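Local coordinates for protein desulfoferrodoxin (rbo) (Treponema pallidum subsp. pallidum str. Nichols, PDB 1Y07) that acts as a class III superoxide reductase, probably reducing superoxide to hydrogen peroxide at a mononuclear iron centre, at residues B[3-8]-B[87-92]; B[58-63]-B[101-106]; B[80-85]-B[114-119]. One frame throughout, in Å; residues are numbered along the deposited sequence.

Contact 1: B[3-8]-B[87-92]; sequences RELSFF and KGIQLK
The N-terminal portion of this class III superoxide reductase is laid against its iron-binding beta domain here, strand 5-9 of a small hairpin meeting strand 88-93, the outermost strand, within this chain, of a four-stranded sheet. The two strands share no backbone ladder: the CA atoms of Leu5 and Ile89 stand 9.3 Å apart, so side chains span the gap. Only 198 Å² is buried between the segments, and two side-chain approaches account for most of it.

The first is polar. Arg3 sends its chain across with CG anti to its own carbonyl carbon and a bend at chi3 (70°), which swings the guanidinium toward Gly88. Arg3 NH2 reaches Gly88 O at 3.3 Å, and the oxygen lies at the edge of the guanidinium, near its plane. The bond is weak, with an N-H...O angle of 143°. NH1 is held more firmly by the carbonyl oxygen of Thr85, so one guanidinium bridges two carbonyls around the turn between strands 78-85 and 88-93.

The second approach is apolar and looser. Leu5, with CD1 anti to CA (chi2 180°), turns its other branch, CD2, onto CG2 of Ile89 at 4.1 Å, the two side chains crossing obliquely. Ile89 holds CG1 in the crowded position between N and carbonyl carbon, which puts CG2 beside its backbone N, where Leu5 finds it. Met20 of the hairpin touches Arg3, Leu5 and Ile89 alike. Residues 88-91 also pair antiparallel with a strand of the second subunit, carrying the sheet across the dimer interface.

The arrangement joins the N-terminal hairpin of strands 5-9 and 16-20 to the four-stranded sheet of the immunoglobulin-like sandwich through side chains, without a backbone ladder between them.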
# COMPACT_ATOMS: atom_id res chain seq x y z
N ARG B 3 -9.43 -2.50 -10.01
CA ARG B 3 -8.26 -2.36 -9.12
C ARG B 3 -8.47 -3.12 -7.82
O ARG B 3 -8.54 -2.55 -6.74
CB ARG B 3 -7.93 -0.90 -8.85
CG ARG B 3 -7.17 -0.26 -9.96
CD ARG B 3 -7.22 1.27 -9.87
NE ARG B 3 -6.43 1.71 -8.72
CZ ARG B 3 -6.88 2.42 -7.67
NH1 ARG B 3 -8.14 2.82 -7.57
NH2 ARG B 3 -6.01 2.71 -6.71
N GLU B 4 -8.60 -4.44 -7.97
CA GLU B 4 -9.06 -5.29 -6.92
C GLU B 4 -7.92 -5.64 -5.96
O GLU B 4 -6.89 -6.11 -6.39
CB GLU B 4 -9.56 -6.59 -7.55
CG GLU B 4 -10.58 -7.35 -6.71
CD GLU B 4 -10.83 -8.78 -7.23
OE1 GLU B 4 -10.84 -8.96 -8.48
OE2 GLU B 4 -10.99 -9.72 -6.40
N LEU B 5 -8.15 -5.42 -4.68
CA LEU B 5 -7.19 -5.71 -3.62
C LEU B 5 -7.36 -7.13 -3.07
O LEU B 5 -8.47 -7.59 -2.82
CB LEU B 5 -7.36 -4.71 -2.48
CG LEU B 5 -6.82 -3.33 -2.75
CD1 LEU B 5 -7.05 -2.48 -1.57
CD2 LEU B 5 -5.34 -3.36 -3.08
N SER B 6 -6.24 -7.84 -2.92
CA SER B 6 -6.20 -9.09 -2.22
C SER B 6 -5.13 -9.01 -1.14
O SER B 6 -4.20 -8.20 -1.24
CB SER B 6 -5.86 -10.25 -3.17
OG SER B 6 -4.83 -9.88 -4.10
N PHE B 7 -5.29 -9.88 -0.14
CA PHE B 7 -4.45 -9.91 1.04
C PHE B 7 -4.02 -11.31 1.31
O PHE B 7 -4.83 -12.23 1.28
CB PHE B 7 -5.22 -9.34 2.23
CG PHE B 7 -5.79 -7.97 1.96
CD1 PHE B 7 -7.11 -7.80 1.50
CD2 PHE B 7 -5.00 -6.84 2.13
CE1 PHE B 7 -7.61 -6.50 1.24
CE2 PHE B 7 -5.50 -5.56 1.86
CZ PHE B 7 -6.81 -5.42 1.42
N PHE B 8 -2.74 -11.47 1.58
CA PHE B 8 -2.11 -12.76 1.83
C PHE B 8 -1.31 -12.59 3.13
O PHE B 8 -0.39 -11.77 3.18
CB PHE B 8 -1.17 -13.12 0.68
CG PHE B 8 -1.82 -13.07 -0.67
CD1 PHE B 8 -2.04 -11.87 -1.30
CD2 PHE B 8 -2.23 -14.22 -1.31
CE1 PHE B 8 -2.66 -11.81 -2.54
CE2 PHE B 8 -2.86 -14.17 -2.54
CZ PHE B 8 -3.07 -12.93 -3.15
N LYS B 87 -7.00 7.38 -6.62
CA LYS B 87 -5.61 7.61 -7.09
C LYS B 87 -4.59 6.61 -6.58
O LYS B 87 -3.51 6.53 -7.13
CB LYS B 87 -5.14 9.04 -6.78
CG LYS B 87 -6.06 10.07 -7.35
CD LYS B 87 -6.18 10.01 -8.91
CE LYS B 87 -6.86 11.22 -9.54
NZ LYS B 87 -5.83 12.31 -9.72
N GLY B 88 -4.94 5.86 -5.55
CA GLY B 88 -4.01 4.95 -4.93
C GLY B 88 -4.52 4.10 -3.79
O GLY B 88 -5.71 3.81 -3.66
N ILE B 89 -3.58 3.63 -2.98
CA ILE B 89 -3.87 2.77 -1.82
C ILE B 89 -3.03 3.29 -0.65
O ILE B 89 -1.95 3.89 -0.87
CB ILE B 89 -3.60 1.24 -2.05
CG1 ILE B 89 -2.14 0.94 -2.34
CG2 ILE B 89 -4.57 0.67 -3.07
CD1 ILE B 89 -1.83 -0.50 -2.37
N GLN B 90 -3.51 3.04 0.55
CA GLN B 90 -2.77 3.30 1.78
C GLN B 90 -2.99 2.17 2.76
O GLN B 90 -4.01 1.49 2.73
CB GLN B 90 -3.27 4.55 2.47
CG GLN B 90 -3.25 5.72 1.55
CD GLN B 90 -3.31 7.09 2.33
OE1 GLN B 90 -2.67 7.23 3.32
NE2 GLN B 90 -4.09 8.05 1.82
N LEU B 91 -2.02 1.96 3.63
CA LEU B 91 -2.20 1.02 4.70
C LEU B 91 -1.48 1.54 5.92
O LEU B 91 -0.37 2.03 5.84
CB LEU B 91 -1.76 -0.38 4.28
CG LEU B 91 -2.03 -1.56 5.24
CD1 LEU B 91 -2.15 -2.88 4.50
CD2 LEU B 91 -0.95 -1.56 6.24
N LYS B 92 -2.19 1.51 7.04
CA LYS B 92 -1.60 1.85 8.33
C LYS B 92 -1.90 0.77 9.34
O LYS B 92 -3.05 0.33 9.50
CB LYS B 92 -2.21 3.19 8.87
CG LYS B 92 -1.79 4.42 8.07
CD LYS B 92 -2.34 5.74 8.65
CE LYS B 92 -1.59 6.95 8.17
NZ LYS B 92 -2.00 8.15 8.80

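Contact 2: B[58-63]-B[101-106]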
# COMPACT_ATOMS: atom_id res chain seq x y z
N GLY B 58 -13.26 16.67 4.37
CA GLY B 58 -12.25 17.30 3.54
C GLY B 58 -11.36 16.29 2.96
O GLY B 58 -11.83 15.38 2.36
N HIS B 59 -10.09 16.42 3.25
CA HIS B 59 -9.09 15.60 2.59
C HIS B 59 -8.64 14.58 3.63
O HIS B 59 -7.62 13.95 3.39
CB HIS B 59 -7.96 16.50 2.00
CG HIS B 59 -8.44 17.43 0.89
ND1 HIS B 59 -7.78 18.59 0.54
CD2 HIS B 59 -9.56 17.40 0.12
CE1 HIS B 59 -8.45 19.22 -0.42
NE2 HIS B 59 -9.54 18.51 -0.70
N GLU B 60 -9.34 14.39 4.74
CA GLU B 60 -9.07 13.33 5.71
C GLU B 60 -10.22 12.32 5.78
O GLU B 60 -11.42 12.65 5.67
CB GLU B 60 -8.77 13.92 7.10
CG GLU B 60 -7.38 14.57 7.09
CD GLU B 60 -6.75 14.86 8.47
OE1 GLU B 60 -7.49 15.32 9.38
OE2 GLU B 60 -5.47 14.71 8.61
N VAL B 61 -9.83 11.07 6.01
CA VAL B 61 -10.75 9.94 6.03
C VAL B 61 -10.45 9.19 7.29
O VAL B 61 -9.34 8.65 7.44
CB VAL B 61 -10.49 9.00 4.83
CG1 VAL B 61 -11.36 7.73 4.93
CG2 VAL B 61 -10.70 9.71 3.49
N LYS B 62 -11.39 9.15 8.21
CA LYS B 62 -11.24 8.42 9.45
C LYS B 62 -11.92 7.10 9.25
O LYS B 62 -13.05 7.05 8.73
CB LYS B 62 -11.89 9.17 10.60
CG LYS B 62 -11.68 8.59 12.00
CD LYS B 62 -12.61 9.30 13.00
CE LYS B 62 -11.85 10.11 14.04
NZ LYS B 62 -12.67 10.25 15.30
N VAL B 63 -11.25 6.03 9.63
CA VAL B 63 -11.84 4.70 9.55
C VAL B 63 -12.00 4.11 10.94
O VAL B 63 -11.05 4.01 11.67
CB VAL B 63 -11.02 3.74 8.71
CG1 VAL B 63 -11.70 2.38 8.72
CG2 VAL B 63 -10.84 4.31 7.27
N GLU B 101 -9.31 2.70 15.48
CA GLU B 101 -9.55 3.70 14.45
C GLU B 101 -8.24 4.28 13.96
O GLU B 101 -7.25 4.31 14.68
CB GLU B 101 -10.41 4.85 15.00
CG GLU B 101 -9.74 5.59 16.11
CD GLU B 101 -10.38 6.94 16.38
OE1 GLU B 101 -11.50 6.96 16.88
OE2 GLU B 101 -9.75 7.99 16.10
N VAL B 102 -8.25 4.78 12.74
CA VAL B 102 -7.08 5.46 12.16
C VAL B 102 -7.55 6.42 11.08
O VAL B 102 -8.60 6.25 10.53
CB VAL B 102 -6.09 4.40 11.62
CG1 VAL B 102 -6.60 3.80 10.31
CG2 VAL B 102 -4.65 4.97 11.55
N THR B 103 -6.77 7.44 10.81
CA THR B 103 -7.12 8.41 9.84
C THR B 103 -6.05 8.43 8.73
O THR B 103 -4.86 8.24 8.98
CB THR B 103 -7.15 9.76 10.48
OG1 THR B 103 -8.14 9.72 11.53
CG2 THR B 103 -7.61 10.88 9.47
N PHE B 104 -6.51 8.64 7.52
CA PHE B 104 -5.68 8.77 6.35
C PHE B 104 -5.91 10.17 5.79
O PHE B 104 -7.01 10.70 5.94
CB PHE B 104 -6.15 7.78 5.32
CG PHE B 104 -6.01 6.35 5.78
CD1 PHE B 104 -7.07 5.71 6.40
CD2 PHE B 104 -4.86 5.65 5.56
CE1 PHE B 104 -6.98 4.37 6.83
CE2 PHE B 104 -4.77 4.29 5.97
CZ PHE B 104 -5.82 3.69 6.62
N ALA B 105 -4.92 10.72 5.11
CA ALA B 105 -5.05 11.96 4.36
C ALA B 105 -4.98 11.77 2.86
O ALA B 105 -4.19 10.89 2.38
CB ALA B 105 -3.95 12.91 4.82
N LEU B 106 -5.79 12.53 2.11
CA LEU B 106 -5.89 12.48 0.67
C LEU B 106 -5.47 13.81 0.08
O LEU B 106 -5.62 14.85 0.71
CB LEU B 106 -7.36 12.09 0.26
CG LEU B 106 -7.70 10.57 0.24
CD1 LEU B 106 -7.49 9.89 1.62
CD2 LEU B 106 -9.12 10.32 -0.30
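His59, just ahead of strand 60-65, opens the pairing: its carbonyl oxygen takes the N-H of Leu106 in a short bond, N to O 2.6 Å. Its CB also lies against Leu106 O at 3.1 Å. Glu60 faces Ala105 in a non-hydrogen-bonded pair and rests CB on the CG2 methyl of Thr103, 4.0 Å away. Val61 and Phe104 form a hydrogen-bonded pair, each N 2.8 Å from the other's O, while Val61 CG2 meets Leu106 CD1 at 3.7 Å. Lys62 turns back to the face of Glu60. Its CG, anti to the backbone N (chi1 -174°), passes Thr103 OG1, and beyond a bend at chi3 NZ makes a long salt bridge to Glu101 OE2 at 3.8 Å; the firmer partner of Glu101 is Lys64, which its OE1 meets in a salt bridge. Val63 donates an almost straight bond to Val102 O (N to O 2.8 Å, 177°) and sets CG2 at the edge of the Phe104 ring, 3.9 Å from CE1.

Strand 60-65 is the middle of three, between 52-57 and 101-105. The face of Val61, Val63 and Phe104 packs on strand 78-85 of the other sheet, whereas Glu60, Thr103 and Ala105 meet the second subunit.

Contact 3: B[80-85]-B[114-119]. With FE (Fe (III) ion), chain H.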
# COMPACT_ATOMS: atom_id res chain seq x y z
N TRP B 80 -4.53 -3.67 11.24
CA TRP B 80 -4.29 -2.63 10.24
C TRP B 80 -5.59 -2.31 9.51
O TRP B 80 -6.56 -3.08 9.56
CB TRP B 80 -3.13 -3.03 9.27
CG TRP B 80 -3.25 -4.40 8.58
CD1 TRP B 80 -2.54 -5.52 8.88
CD2 TRP B 80 -4.10 -4.76 7.48
NE1 TRP B 80 -2.90 -6.57 8.06
CE2 TRP B 80 -3.86 -6.14 7.19
CE3 TRP B 80 -5.08 -4.08 6.73
CZ2 TRP B 80 -4.55 -6.82 6.19
CZ3 TRP B 80 -5.77 -4.76 5.73
CH2 TRP B 80 -5.47 -6.10 5.46
N VAL B 81 -5.58 -1.17 8.84
CA VAL B 81 -6.65 -0.72 7.97
C VAL B 81 -5.98 -0.31 6.66
O VAL B 81 -4.92 0.36 6.67
CB VAL B 81 -7.42 0.50 8.57
CG1 VAL B 81 -8.39 1.09 7.55
CG2 VAL B 81 -8.13 0.08 9.87
N CYS B 82 -6.58 -0.73 5.57
CA CYS B 82 -6.14 -0.39 4.21
C CYS B 82 -7.25 0.44 3.55
O CYS B 82 -8.42 0.12 3.68
CB CYS B 82 -5.86 -1.67 3.43
SG CYS B 82 -5.49 -1.46 1.69
N LEU B 83 -6.88 1.48 2.83
CA LEU B 83 -7.79 2.34 2.12
C LEU B 83 -7.47 2.29 0.67
O LEU B 83 -6.32 2.49 0.28
CB LEU B 83 -7.62 3.77 2.62
CG LEU B 83 -8.78 4.72 2.41
CD1 LEU B 83 -9.99 4.31 3.12
CD2 LEU B 83 -8.31 6.15 2.75
N LYS B 84 -8.47 1.97 -0.14
CA LYS B 84 -8.33 2.12 -1.55
C LYS B 84 -9.01 3.44 -1.93
O LYS B 84 -10.12 3.68 -1.49
CB LYS B 84 -9.00 0.97 -2.33
CG LYS B 84 -8.99 1.30 -3.82
CD LYS B 84 -9.38 0.15 -4.70
CE LYS B 84 -10.82 -0.15 -4.68
NZ LYS B 84 -11.08 -1.25 -5.66
N THR B 85 -8.33 4.28 -2.69
CA THR B 85 -8.85 5.53 -3.20
C THR B 85 -8.77 5.50 -4.71
O THR B 85 -8.21 4.57 -5.32
CB THR B 85 -8.09 6.75 -2.65
OG1 THR B 85 -6.75 6.78 -3.17
CG2 THR B 85 -7.89 6.67 -1.11
N GLU B 114 -12.94 2.52 -0.85
CA GLU B 114 -13.23 1.37 0.01
C GLU B 114 -12.20 1.25 1.11
O GLU B 114 -11.04 1.60 0.93
CB GLU B 114 -13.25 0.07 -0.81
CG GLU B 114 -13.77 -1.16 -0.07
CD GLU B 114 -14.19 -2.30 -1.02
OE1 GLU B 114 -15.07 -3.13 -0.64
OE2 GLU B 114 -13.67 -2.37 -2.14
N ALA B 115 -12.63 0.77 2.26
CA ALA B 115 -11.76 0.51 3.39
C ALA B 115 -11.81 -0.96 3.72
O ALA B 115 -12.85 -1.58 3.54
CB ALA B 115 -12.17 1.33 4.59
N TYR B 116 -10.69 -1.49 4.24
CA TYR B 116 -10.48 -2.89 4.59
C TYR B 116 -9.78 -2.92 5.94
O TYR B 116 -8.93 -2.11 6.16
CB TYR B 116 -9.64 -3.65 3.56
CG TYR B 116 -10.07 -3.45 2.12
CD1 TYR B 116 -9.74 -2.29 1.45
CD2 TYR B 116 -10.85 -4.40 1.46
CE1 TYR B 116 -10.13 -2.07 0.14
CE2 TYR B 116 -11.24 -4.20 0.13
CZ TYR B 116 -10.88 -3.01 -0.50
OH TYR B 116 -11.27 -2.71 -1.81
N GLU B 117 -10.19 -3.81 6.84
CA GLU B 117 -9.54 -3.96 8.17
C GLU B 117 -9.26 -5.42 8.42
O GLU B 117 -10.04 -6.27 8.00
CB GLU B 117 -10.37 -3.36 9.31
CG GLU B 117 -11.66 -4.09 9.62
CD GLU B 117 -11.53 -5.28 10.59
OE1 GLU B 117 -12.56 -5.92 10.88
OE2 GLU B 117 -10.43 -5.61 11.03
N PHE B 118 -8.14 -5.72 9.05
CA PHE B 118 -7.80 -7.08 9.45
C PHE B 118 -7.83 -7.27 10.97
O PHE B 118 -7.10 -6.59 11.70
CB PHE B 118 -6.37 -7.43 8.95
CG PHE B 118 -5.92 -8.84 9.36
CD1 PHE B 118 -6.55 -9.96 8.86
CD2 PHE B 118 -4.86 -9.02 10.24
CE1 PHE B 118 -6.16 -11.22 9.24
CE2 PHE B 118 -4.46 -10.31 10.62
CZ PHE B 118 -5.10 -11.38 10.13
N CYS B 119 -8.67 -8.20 11.42
CA CYS B 119 -8.67 -8.64 12.81
C CYS B 119 -7.83 -9.92 12.94
O CYS B 119 -7.91 -10.83 12.12
CB CYS B 119 -10.09 -8.86 13.29
SG CYS B 119 -10.19 -9.85 14.81
FE FE H . -12.06 -9.80 15.86
O HOH W 1 -10.70 -3.97 -3.92
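Backbone hydrogen bonds join strands 78-85 and 112-119 as antiparallel neighbours. Cys82 and Tyr116 form a hydrogen-bonded pair, Cys82 N lying 2.8 Å from Tyr116 O, with Tyr116 N returning a bond to Cys82 O. Lys84 and Glu114 pair in the same way, and near the iron end Phe118 N reaches Trp80 O at 3.1 Å.

Aromatic contacts lie on the face of the sheet bearing Trp80, Cys82, Tyr116 and Phe118. Trp80 holds CG in the crowded position between N and carbonyl carbon (chi1 53°), turning one indole face to Phe118 CB, which sits 3.5 Å from the centroid of the six-membered ring in a CH-pi contact. Because Phe118 CG is anti to its own N, the phenyl ring runs on past the indole: the planes are inclined by only 19°, yet the rings barely overlap. Tyr116 presents an edge to Cys82 O, while Cys82 SG lies obliquely beside its ring.

These are the two central strands of the four-stranded sheet in the immunoglobulin-like sandwich. Phe7 of the N-terminal hairpin meets both Trp80 and Tyr116. Apolar contacts mark the other face, where Leu83 CD1 touches Ala115 CB at 4.0 Å.

Polar contacts gather at the end away from the metal. Tyr116 OH and Glu114 OE2 share a very short hydrogen bond of 2.4 Å, and water 1 lies 2.5 Å from the same hydroxyl. Lys84 NZ donates to the same water and is bonded besides to Arg3 O. NZ stands 4.5 Å from Glu114 OE2, beyond a salt bridge, though its charge may still favour an ionised carboxylate.

Metal coordination occupies the opposite end: Cys119 SG, anti to its backbone N, binds the iron at 2.1 Å, and His50, His70, His76 and His122 complete the site.

Overall arrangement
From the N terminus, residues 3-8 come first and wait until 87-92 for their partner, so contact 1 closes the longest loop and ties the N-terminal hairpin to the beta sandwich. Within that loop 58-63 and 80-85 begin contacts 2 and 3, which close only later, at 101-106 and 114-119. Each pair of contacts therefore crosses along the chain. Contact 2 lies within the three-stranded sheet and contact 3 within the four-stranded one; Phe104 and Val63 against Val81 join the two. Gln90 and Lys92 connect contact 1 to contact 2 through Ala105 O and Thr103 O. Contacts 1 and 2 both touch the second subunit.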